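Local atomic coordinates of pesticidal crystal protein CRY4AA (Bacillus thuringiensis, PDB entry 2C9K), a protein that binds midgut epithelial cells of mosquito larvae and promotes colloid-osmotic lysis of those cells, acting as a pore-forming toxin of the delta-endotoxin family. Residues Asn219-Tyr225 with Tyr277-Glu283; Pro273-Tyr277 with Ser439-Pro443; Thr381-Leu386 with Tyr427-Ser431. All blocks are in the same frame, centred on the assembly; numbering follows the deposited sequence.

Contact 1: Asn219-Tyr225 with Tyr277-Glu283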
loop_
_atom_site.group_PDB
_atom_site.type_symbol
_atom_site.label_atom_id
_atom_site.label_comp_id
_atom_site.label_asym_id
_atom_site.label_seq_id
_atom_site.Cartn_x
_atom_site.Cartn_y
_atom_site.Cartn_z
ATOM N N ASN A 219 -17.332 21.631 10.445
ATOM C CA ASN A 219 -15.987 21.437 9.935
ATOM C C ASN A 219 -15.884 20.171 9.099
ATOM O O ASN A 219 -16.698 19.260 9.243
ATOM C CB ASN A 219 -14.975 21.390 11.088
ATOM C CG ASN A 219 -13.546 21.608 10.615
ATOM O OD1 ASN A 219 -13.314 21.937 9.457
ATOM N ND2 ASN A 219 -12.584 21.435 11.514
ATOM N N ILE A 220 -14.912 20.139 8.193
ATOM C CA ILE A 220 -14.684 18.949 7.391
ATOM C C ILE A 220 -14.102 18.009 8.428
ATOM O O ILE A 220 -13.349 18.458 9.294
ATOM C CB ILE A 220 -13.614 19.183 6.307
ATOM C CG1 ILE A 220 -14.049 20.318 5.382
ATOM C CG2 ILE A 220 -13.379 17.893 5.518
ATOM C CD1 ILE A 220 -15.352 20.050 4.652
ATOM N N ASN A 221 -14.442 16.724 8.368
ATOM C CA ASN A 221 -13.910 15.778 9.347
ATOM C C ASN A 221 -12.674 15.025 8.854
ATOM O O ASN A 221 -12.785 14.055 8.094
ATOM C CB ASN A 221 -14.973 14.769 9.755
ATOM C CG ASN A 221 -14.552 13.955 10.956
ATOM O OD1 ASN A 221 -13.423 13.475 11.023
ATOM N ND2 ASN A 221 -15.458 13.794 11.913
ATOM N N TRP A 222 -11.503 15.466 9.308
ATOM C CA TRP A 222 -10.229 14.856 8.929
ATOM C C TRP A 222 -10.067 13.376 9.316
ATOM O O TRP A 222 -9.492 12.597 8.555
ATOM C CB TRP A 222 -9.068 15.653 9.533
ATOM C CG TRP A 222 -7.737 15.046 9.254
ATOM C CD1 TRP A 222 -6.964 15.228 8.145
ATOM C CD2 TRP A 222 -7.055 14.096 10.065
ATOM N NE1 TRP A 222 -5.841 14.447 8.215
ATOM C CE2 TRP A 222 -5.871 13.739 9.386
ATOM C CE3 TRP A 222 -7.331 13.503 11.302
ATOM C CZ2 TRP A 222 -4.964 12.819 9.902
ATOM C CZ3 TRP A 222 -6.427 12.589 11.812
ATOM C CH2 TRP A 222 -5.258 12.259 11.112
ATOM N N ASN A 223 -10.559 12.987 10.490
ATOM C CA ASN A 223 -10.428 11.595 10.926
ATOM C C ASN A 223 -11.217 10.673 10.008
ATOM O O ASN A 223 -10.823 9.536 9.744
ATOM C CB ASN A 223 -10.920 11.417 12.367
ATOM C CG ASN A 223 -10.467 10.096 12.973
ATOM O OD1 ASN A 223 -10.922 9.701 14.041
ATOM N ND2 ASN A 223 -9.555 9.411 12.290
ATOM N N THR A 224 -12.346 11.172 9.524
ATOM C CA THR A 224 -13.187 10.391 8.627
ATOM C C THR A 224 -12.449 10.238 7.302
ATOM O O THR A 224 -12.449 9.185 6.688
ATOM C CB THR A 224 -14.537 11.103 8.412
ATOM O OG1 THR A 224 -15.246 11.153 9.659
ATOM C CG2 THR A 224 -15.365 10.378 7.365
ATOM N N TYR A 225 -11.807 11.319 6.890
ATOM C CA TYR A 225 -11.049 11.358 5.660
ATOM C C TYR A 225 -9.923 10.341 5.783
ATOM O O TYR A 225 -9.681 9.537 4.887
ATOM C CB TYR A 225 -10.475 12.770 5.474
ATOM C CG TYR A 225 -9.683 12.966 4.207
ATOM C CD1 TYR A 225 -10.279 13.472 3.054
ATOM C CD2 TYR A 225 -8.342 12.611 4.149
ATOM C CE1 TYR A 225 -9.556 13.619 1.876
ATOM C CE2 TYR A 225 -7.617 12.751 2.982
ATOM C CZ TYR A 225 -8.226 13.256 1.852
ATOM O OH TYR A 225 -7.481 13.406 0.710
ATOM N N TYR A 277 -10.033 22.665 13.849
ATOM C CA TYR A 277 -9.095 23.435 13.044
ATOM C C TYR A 277 -9.233 23.036 11.588
ATOM O O TYR A 277 -9.913 22.061 11.260
ATOM C CB TYR A 277 -7.663 23.172 13.493
ATOM C CG TYR A 277 -7.273 23.902 14.747
ATOM C CD1 TYR A 277 -7.957 23.690 15.943
ATOM C CD2 TYR A 277 -6.227 24.821 14.739
ATOM C CE1 TYR A 277 -7.609 24.379 17.099
ATOM C CE2 TYR A 277 -5.870 25.511 15.885
ATOM C CZ TYR A 277 -6.564 25.284 17.057
ATOM O OH TYR A 277 -6.206 25.958 18.188
ATOM N N ASP A 278 -8.565 23.790 10.725
ATOM C CA ASP A 278 -8.594 23.554 9.289
ATOM C C ASP A 278 -8.159 22.138 8.928
ATOM O O ASP A 278 -7.293 21.553 9.577
ATOM C CB ASP A 278 -7.686 24.560 8.585
ATOM C CG ASP A 278 -7.885 24.566 7.085
ATOM O OD1 ASP A 278 -8.978 24.991 6.638
ATOM O OD2 ASP A 278 -6.957 24.140 6.355
ATOM N N PHE A 279 -8.763 21.598 7.879
ATOM C CA PHE A 279 -8.450 20.256 7.421
ATOM C C PHE A 279 -6.966 20.116 7.103
ATOM O O PHE A 279 -6.253 19.341 7.736
ATOM C CB PHE A 279 -9.258 19.932 6.162
ATOM C CG PHE A 279 -8.892 18.622 5.529
ATOM C CD1 PHE A 279 -9.550 17.452 5.894
ATOM C CD2 PHE A 279 -7.851 18.551 4.610
ATOM C CE1 PHE A 279 -9.176 16.225 5.360
ATOM C CE2 PHE A 279 -7.464 17.332 4.068
ATOM C CZ PHE A 279 -8.127 16.162 4.444
ATOM N N GLN A 280 -6.510 20.873 6.111
ATOM C CA GLN A 280 -5.124 20.811 5.680
ATOM C C GLN A 280 -4.136 21.000 6.814
ATOM O O GLN A 280 -3.015 20.504 6.751
ATOM C CB GLN A 280 -4.855 21.852 4.597
ATOM C CG GLN A 280 -3.508 21.684 3.921
ATOM C CD GLN A 280 -3.358 20.320 3.275
ATOM O OE1 GLN A 280 -4.226 19.888 2.513
ATOM N NE2 GLN A 280 -2.257 19.635 3.571
ATOM N N TYR A 281 -4.548 21.718 7.850
ATOM C CA TYR A 281 -3.671 21.954 8.986
ATOM C C TYR A 281 -3.415 20.655 9.737
ATOM O O TYR A 281 -2.279 20.345 10.093
ATOM C CB TYR A 281 -4.294 22.973 9.920
ATOM C CG TYR A 281 -3.485 23.182 11.162
ATOM C CD1 TYR A 281 -2.268 23.855 11.116
ATOM C CD2 TYR A 281 -3.923 22.685 12.383
ATOM C CE1 TYR A 281 -1.502 24.025 12.264
ATOM C CE2 TYR A 281 -3.175 22.848 13.531
ATOM C CZ TYR A 281 -1.968 23.518 13.468
ATOM O OH TYR A 281 -1.238 23.686 14.613
ATOM N N GLN A 282 -4.483 19.904 9.984
ATOM C CA GLN A 282 -4.381 18.618 10.665
ATOM C C GLN A 282 -3.573 17.660 9.789
ATOM O O GLN A 282 -2.691 16.947 10.274
ATOM C CB GLN A 282 -5.777 18.044 10.911
ATOM C CG GLN A 282 -6.537 18.765 11.994
ATOM C CD GLN A 282 -8.015 18.471 11.969
ATOM O OE1 GLN A 282 -8.792 19.199 11.353
ATOM N NE2 GLN A 282 -8.414 17.395 12.629
ATOM N N GLU A 283 -3.879 17.649 8.494
ATOM C CA GLU A 283 -3.172 16.791 7.553
ATOM C C GLU A 283 -1.671 17.066 7.600
ATOM O O GLU A 283 -0.862 16.147 7.710
ATOM C CB GLU A 283 -3.679 17.033 6.131
ATOM C CG GLU A 283 -3.009 16.163 5.089
ATOM C CD GLU A 283 -3.408 14.714 5.197
ATOM O OE1 GLU A 283 -3.922 14.312 6.261
ATOM O OE2 GLU A 283 -3.200 13.973 4.216
#

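Contact 2: Pro273-Tyr277 with Ser439-Pro443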
loop_
_atom_site.group_PDB
_atom_site.type_symbol
_atom_site.label_atom_id
_atom_site.label_comp_id
_atom_site.label_asym_id
_atom_site.label_seq_id
_atom_site.Cartn_x
_atom_site.Cartn_y
_atom_site.Cartn_z
ATOM N N PRO A 273 -9.482 19.281 20.786
ATOM C CA PRO A 273 -10.083 20.356 19.982
ATOM C C PRO A 273 -9.618 20.456 18.536
ATOM O O PRO A 273 -10.333 20.988 17.687
ATOM C CB PRO A 273 -9.724 21.607 20.772
ATOM C CG PRO A 273 -8.358 21.266 21.265
ATOM C CD PRO A 273 -8.531 19.837 21.764
ATOM N N TYR A 274 -8.425 19.949 18.258
ATOM C CA TYR A 274 -7.863 20.019 16.917
ATOM C C TYR A 274 -8.821 19.630 15.793
ATOM O O TYR A 274 -8.587 19.960 14.628
ATOM C CB TYR A 274 -6.594 19.166 16.853
ATOM C CG TYR A 274 -5.677 19.471 18.001
ATOM C CD1 TYR A 274 -5.585 18.606 19.087
ATOM C CD2 TYR A 274 -4.974 20.676 18.052
ATOM C CE1 TYR A 274 -4.820 18.936 20.205
ATOM C CE2 TYR A 274 -4.205 21.015 19.161
ATOM C CZ TYR A 274 -4.137 20.137 20.235
ATOM O OH TYR A 274 -3.392 20.456 21.343
ATOM N N LYS A 275 -9.897 18.936 16.134
ATOM C CA LYS A 275 -10.857 18.535 15.119
ATOM C C LYS A 275 -11.604 19.744 14.571
ATOM O O LYS A 275 -12.267 19.650 13.542
ATOM C CB LYS A 275 -11.846 17.520 15.696
ATOM C CG LYS A 275 -12.494 17.963 16.996
ATOM C CD LYS A 275 -13.411 16.894 17.550
ATOM C CE LYS A 275 -14.221 17.427 18.714
ATOM N NZ LYS A 275 -15.052 16.366 19.360
ATOM N N TYR A 276 -11.484 20.883 15.251
ATOM C CA TYR A 276 -12.174 22.109 14.836
ATOM C C TYR A 276 -11.303 23.026 13.986
ATOM O O TYR A 276 -11.769 24.037 13.477
ATOM C CB TYR A 276 -12.682 22.876 16.064
ATOM C CG TYR A 276 -13.756 22.155 16.856
ATOM C CD1 TYR A 276 -13.588 21.899 18.214
ATOM C CD2 TYR A 276 -14.938 21.729 16.250
ATOM C CE1 TYR A 276 -14.561 21.237 18.948
ATOM C CE2 TYR A 276 -15.922 21.063 16.978
ATOM C CZ TYR A 276 -15.719 20.821 18.326
ATOM O OH TYR A 276 -16.661 20.142 19.053
ATOM N N TYR A 277 -10.033 22.665 13.849
ATOM C CA TYR A 277 -9.095 23.435 13.044
ATOM C C TYR A 277 -9.233 23.036 11.588
ATOM O O TYR A 277 -9.913 22.061 11.260
ATOM C CB TYR A 277 -7.663 23.172 13.493
ATOM C CG TYR A 277 -7.273 23.902 14.747
ATOM C CD1 TYR A 277 -7.957 23.690 15.943
ATOM C CD2 TYR A 277 -6.227 24.821 14.739
ATOM C CE1 TYR A 277 -7.609 24.379 17.099
ATOM C CE2 TYR A 277 -5.870 25.511 15.885
ATOM C CZ TYR A 277 -6.564 25.284 17.057
ATOM O OH TYR A 277 -6.206 25.958 18.188
ATOM N N SER A 439 2.664 13.721 16.272
ATOM C CA SER A 439 1.765 14.232 17.290
ATOM C C SER A 439 1.419 15.701 17.049
ATOM O O SER A 439 2.280 16.488 16.650
ATOM C CB SER A 439 2.429 14.073 18.654
ATOM O OG SER A 439 1.473 13.945 19.685
ATOM N N LEU A 440 0.153 16.056 17.267
ATOM C CA LEU A 440 -0.307 17.436 17.124
ATOM C C LEU A 440 -0.642 17.935 18.522
ATOM O O LEU A 440 -1.464 17.346 19.220
ATOM C CB LEU A 440 -1.552 17.521 16.230
ATOM C CG LEU A 440 -2.416 18.801 16.254
ATOM C CD1 LEU A 440 -1.557 20.043 16.104
ATOM C CD2 LEU A 440 -3.444 18.744 15.127
ATOM N N SER A 441 0.020 19.006 18.939
ATOM C CA SER A 441 -0.207 19.583 20.258
ATOM C C SER A 441 0.347 20.989 20.296
ATOM O O SER A 441 1.455 21.254 19.825
ATOM C CB SER A 441 0.491 18.762 21.335
ATOM O OG SER A 441 1.887 18.966 21.267
ATOM N N ILE A 442 -0.437 21.891 20.860
ATOM C CA ILE A 442 -0.048 23.280 20.986
ATOM C C ILE A 442 -0.023 23.517 22.488
ATOM O O ILE A 442 -1.022 23.935 23.073
ATOM C CB ILE A 442 -1.091 24.171 20.313
ATOM C CG1 ILE A 442 -1.325 23.668 18.886
ATOM C CG2 ILE A 442 -0.627 25.605 20.312
ATOM C CD1 ILE A 442 -2.470 24.323 18.182
ATOM N N PRO A 443 1.117 23.221 23.138
ATOM C CA PRO A 443 1.289 23.389 24.587
ATOM C C PRO A 443 0.936 24.785 25.073
ATOM O O PRO A 443 0.298 24.953 26.106
ATOM C CB PRO A 443 2.764 23.061 24.801
ATOM C CG PRO A 443 3.040 22.064 23.723
ATOM C CD PRO A 443 2.347 22.685 22.530
#

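Contact 3: Thr381-Leu386 with Tyr427-Ser431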
loop_
_atom_site.group_PDB
_atom_site.type_symbol
_atom_site.label_atom_id
_atom_site.label_comp_id
_atom_site.label_asym_id
_atom_site.label_seq_id
_atom_site.Cartn_x
_atom_site.Cartn_y
_atom_site.Cartn_z
ATOM N N THR A 381 8.468 -8.379 16.353
ATOM C CA THR A 381 8.732 -9.633 15.668
ATOM C C THR A 381 10.170 -9.625 15.162
ATOM O O THR A 381 10.657 -8.603 14.669
ATOM C CB THR A 381 7.762 -9.855 14.469
ATOM O OG1 THR A 381 7.998 -11.148 13.901
ATOM C CG2 THR A 381 7.959 -8.783 13.390
ATOM N N ASN A 382 10.860 -10.752 15.301
ATOM C CA ASN A 382 12.238 -10.835 14.832
ATOM C C ASN A 382 12.374 -11.904 13.763
ATOM O O ASN A 382 13.472 -12.205 13.313
ATOM C CB ASN A 382 13.197 -11.136 15.988
ATOM C CG ASN A 382 13.036 -12.542 16.542
ATOM O OD1 ASN A 382 13.694 -12.903 17.515
ATOM N ND2 ASN A 382 12.165 -13.341 15.929
ATOM N N GLY A 383 11.250 -12.487 13.368
ATOM C CA GLY A 383 11.288 -13.510 12.348
ATOM C C GLY A 383 11.180 -14.926 12.875
ATOM O O GLY A 383 10.767 -15.815 12.129
ATOM N N THR A 384 11.543 -15.156 14.136
ATOM C CA THR A 384 11.457 -16.510 14.686
ATOM C C THR A 384 10.544 -16.614 15.903
ATOM O O THR A 384 10.099 -17.705 16.261
ATOM C CB THR A 384 12.860 -17.080 15.060
ATOM O OG1 THR A 384 13.261 -16.601 16.350
ATOM C CG2 THR A 384 13.894 -16.654 14.031
ATOM N N ARG A 385 10.266 -15.485 16.546
ATOM C CA ARG A 385 9.396 -15.507 17.713
ATOM C C ARG A 385 8.817 -14.147 18.081
ATOM O O ARG A 385 9.241 -13.113 17.570
ATOM C CB ARG A 385 10.139 -16.085 18.921
ATOM C CG ARG A 385 11.231 -15.197 19.488
ATOM C CD ARG A 385 11.691 -15.731 20.845
ATOM N NE ARG A 385 12.598 -14.819 21.542
ATOM C CZ ARG A 385 13.805 -14.467 21.100
ATOM N NH1 ARG A 385 14.268 -14.951 19.948
ATOM N NH2 ARG A 385 14.550 -13.628 21.812
ATOM N N LEU A 386 7.837 -14.168 18.977
ATOM C CA LEU A 386 7.180 -12.954 19.447
ATOM C C LEU A 386 7.946 -12.378 20.638
ATOM O O LEU A 386 8.226 -13.082 21.602
ATOM C CB LEU A 386 5.728 -13.278 19.835
ATOM C CG LEU A 386 4.800 -12.239 20.464
ATOM C CD1 LEU A 386 5.218 -11.996 21.889
ATOM C CD2 LEU A 386 4.818 -10.955 19.661
ATOM N N TYR A 427 3.971 -12.840 15.109
ATOM C CA TYR A 427 5.311 -12.552 14.603
ATOM C C TYR A 427 5.514 -13.132 13.203
ATOM O O TYR A 427 6.314 -12.632 12.418
ATOM C CB TYR A 427 6.349 -13.148 15.544
ATOM C CG TYR A 427 6.325 -14.654 15.548
ATOM C CD1 TYR A 427 7.179 -15.388 14.727
ATOM C CD2 TYR A 427 5.412 -15.348 16.336
ATOM C CE1 TYR A 427 7.121 -16.780 14.695
ATOM C CE2 TYR A 427 5.343 -16.734 16.311
ATOM C CZ TYR A 427 6.196 -17.446 15.492
ATOM O OH TYR A 427 6.110 -18.824 15.483
ATOM N N ASP A 428 4.778 -14.194 12.906
ATOM C CA ASP A 428 4.875 -14.890 11.631
ATOM C C ASP A 428 3.652 -14.668 10.737
ATOM O O ASP A 428 3.414 -15.422 9.791
ATOM C CB ASP A 428 5.044 -16.384 11.881
ATOM C CG ASP A 428 3.803 -17.007 12.492
ATOM O OD1 ASP A 428 3.387 -16.572 13.587
ATOM O OD2 ASP A 428 3.229 -17.927 11.873
ATOM N N ASN A 429 2.865 -13.642 11.046
ATOM C CA ASN A 429 1.692 -13.327 10.243
ATOM C C ASN A 429 1.199 -11.917 10.516
ATOM O O ASN A 429 0.300 -11.723 11.331
ATOM C CB ASN A 429 0.567 -14.318 10.517
ATOM C CG ASN A 429 -0.597 -14.144 9.560
ATOM O OD1 ASN A 429 -0.594 -13.232 8.729
ATOM N ND2 ASN A 429 -1.596 -15.016 9.669
ATOM N N TYR A 430 1.792 -10.938 9.831
ATOM C CA TYR A 430 1.424 -9.534 9.991
ATOM C C TYR A 430 1.593 -8.827 8.645
ATOM O O TYR A 430 2.535 -9.106 7.908
ATOM C CB TYR A 430 2.310 -8.879 11.057
ATOM C CG TYR A 430 3.777 -8.873 10.702
ATOM C CD1 TYR A 430 4.379 -7.739 10.167
ATOM C CD2 TYR A 430 4.552 -10.025 10.843
ATOM C CE1 TYR A 430 5.716 -7.757 9.773
ATOM C CE2 TYR A 430 5.882 -10.053 10.455
ATOM C CZ TYR A 430 6.457 -8.919 9.919
ATOM O OH TYR A 430 7.769 -8.948 9.512
ATOM N N SER A 431 0.683 -7.909 8.331
ATOM C CA SER A 431 0.720 -7.198 7.056
ATOM C C SER A 431 1.368 -5.819 7.107
ATOM O O SER A 431 1.757 -5.272 6.066
ATOM C CB SER A 431 -0.692 -7.044 6.515
ATOM O OG SER A 431 -1.459 -6.244 7.398
#

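Contact 1: Asn219-Tyr225 with Tyr277-Glu283
Phe279 is the bump here, and its hollow is lined by Ile220, Trp222 and Tyr225. Its ring edge points at the face of the Tyr225 ring in a T-shaped pair (centroids 4.7 Å apart, planes at 75°), with Phe279 CE1 3.5 Å from Tyr225 CG. Trp222 CD1 lies over a face of the Phe279 ring, 3.7 Å from Phe279 CE1, while Ile220 CG2 comes within 3.9 Å of Phe279 CD1. The starts of two helices thus meet at the boundary between the helical, pore-forming domain I (helix 222-240) and the β-prism domain II (helix 279-286) of a three-domain Cry toxin. Trp222 in turn fits against the second helix: Gln282 CB sits 4.1 Å from the centroid of its five-membered ring, a CH-pi contact, and NE1 of Trp222 donates to Glu283 OE1 (2.7 Å, 177°). Glu283 also forms a salt bridge with Arg229. Ahead of helix 222-240, Asn219 ND2 donates to Tyr277 O (2.8 Å, 163°) and to Lys275 O.

Contact 2: Pro273-Tyr277 with Ser439-Pro443
Tyr274 lays one ring face against Leu440, whose CG stands 3.9 Å from the ring centroid and 23° off the normal, a CH-pi contact; Tyr274 CB also reaches Leu440 CD2 at 3.6 Å. Both parts belong to domain II, the β-prism of three-domain Cry toxins: Ser439-Pro443 carries the end of strand 432-440 into the connection to strand 450-457, and Pro273-Tyr277 leads into helix 279-286. By strand order the connection probably corresponds to the apical loop 3, which in related Cry toxins is implicated in receptor recognition. Tyr274 opens a short 3-10 segment and Tyr277 follows it, as the bonds Tyr276 N to Pro273 O (2.7 Å) and Tyr277 N to Tyr274 O (3.2 Å) indicate. On the other side the chain is extended, so the CA-to-CB bonds of Leu440 and Ile442 point toward Pro273-Tyr277 and that of Ser441 away. Leu440 takes the Tyr274 face, Ile442 the ring edge, with Ile442 CD1 3.9 Å from Tyr274 CE2. Ile442 CD1 lies 4.1 Å from Tyr277 OH as well, a hydroxyl that is hydrogen-bonded to Tyr446 OH. Of the 225 Å² buried, Tyr274 supplies 100 Å². Its hydroxyl is hydrogen-bonded to Thr448 O and also receives a weak bond from the backbone, Ile442 N to Tyr274 OH, at 3.3 Å and 159°.

Contact 3: Thr381-Leu386 with Tyr427-Ser431
This is a surface contact between two connecting loops of domain II, in which a tyrosine ring covers the turn of a β-hairpin. Thr381-Leu386 joins the antiparallel neighbours 373-381 and 386-392, whereas Tyr427-Ser431 runs into strand 432-440 of another sheet. Tyr427 dominates the interface, with 121 Å² covered out of 281 Å² buried on both sides together. One face of its ring rests on the hairpin backbone: Arg385 CA is 3.9 Å from the ring centroid and 17° off the normal, a CH-pi contact made by the main chain while the CA-to-CB bond of Arg385 points away. Thr384 O lies 3.5 Å from Tyr427 CE1, and Leu386 CB 4.1 Å from Tyr427 CD2, the latter an apolar contact between side chains. Gly383 passes the ring edge, its C atom 4.4 Å from Tyr427 CD1; its positive phi (102°) helps the chain reverse direction.

The polar tie is short: Thr381 OG1 donates to Tyr427 O at 2.7 Å, where the two backbones are nearest (CA to CA 4.6 Å). With its t rotamer, Thr381 also presents CG2 to Tyr430, 4.2 Å from the ring centroid but 30° off the normal, so this CH-pi contact is off-centre. Thr381 and Tyr430 both touch Tyr353 of strand 353-362, the strand beside 373-381. A hairpin turn of one antiparallel sheet held against the lead-in to a strand of the next fits the three-sheet β-prism of Cry toxin domain II.

From the N terminus, the helical domain I comes first, and contact 1 closes the loop from its last helix, 222-240, to helix 279-286 of domain II. Before that loop is complete, contact 2 opens at Pro273; it closes at Pro443, so the two cross along the chain. They meet in space, sharing Tyr277 with centres 11 Å apart, and together connect the domain boundary to where strand 432-440 runs out. Contact 3 closes a shorter loop, from Thr381 to Ser431, lying wholly within the span of contact 2. It joins two sheets of domain II, its centre 35 Å from each of the others and its nearest atoms about 18 Å from contact 1 and 22 Å from contact 2.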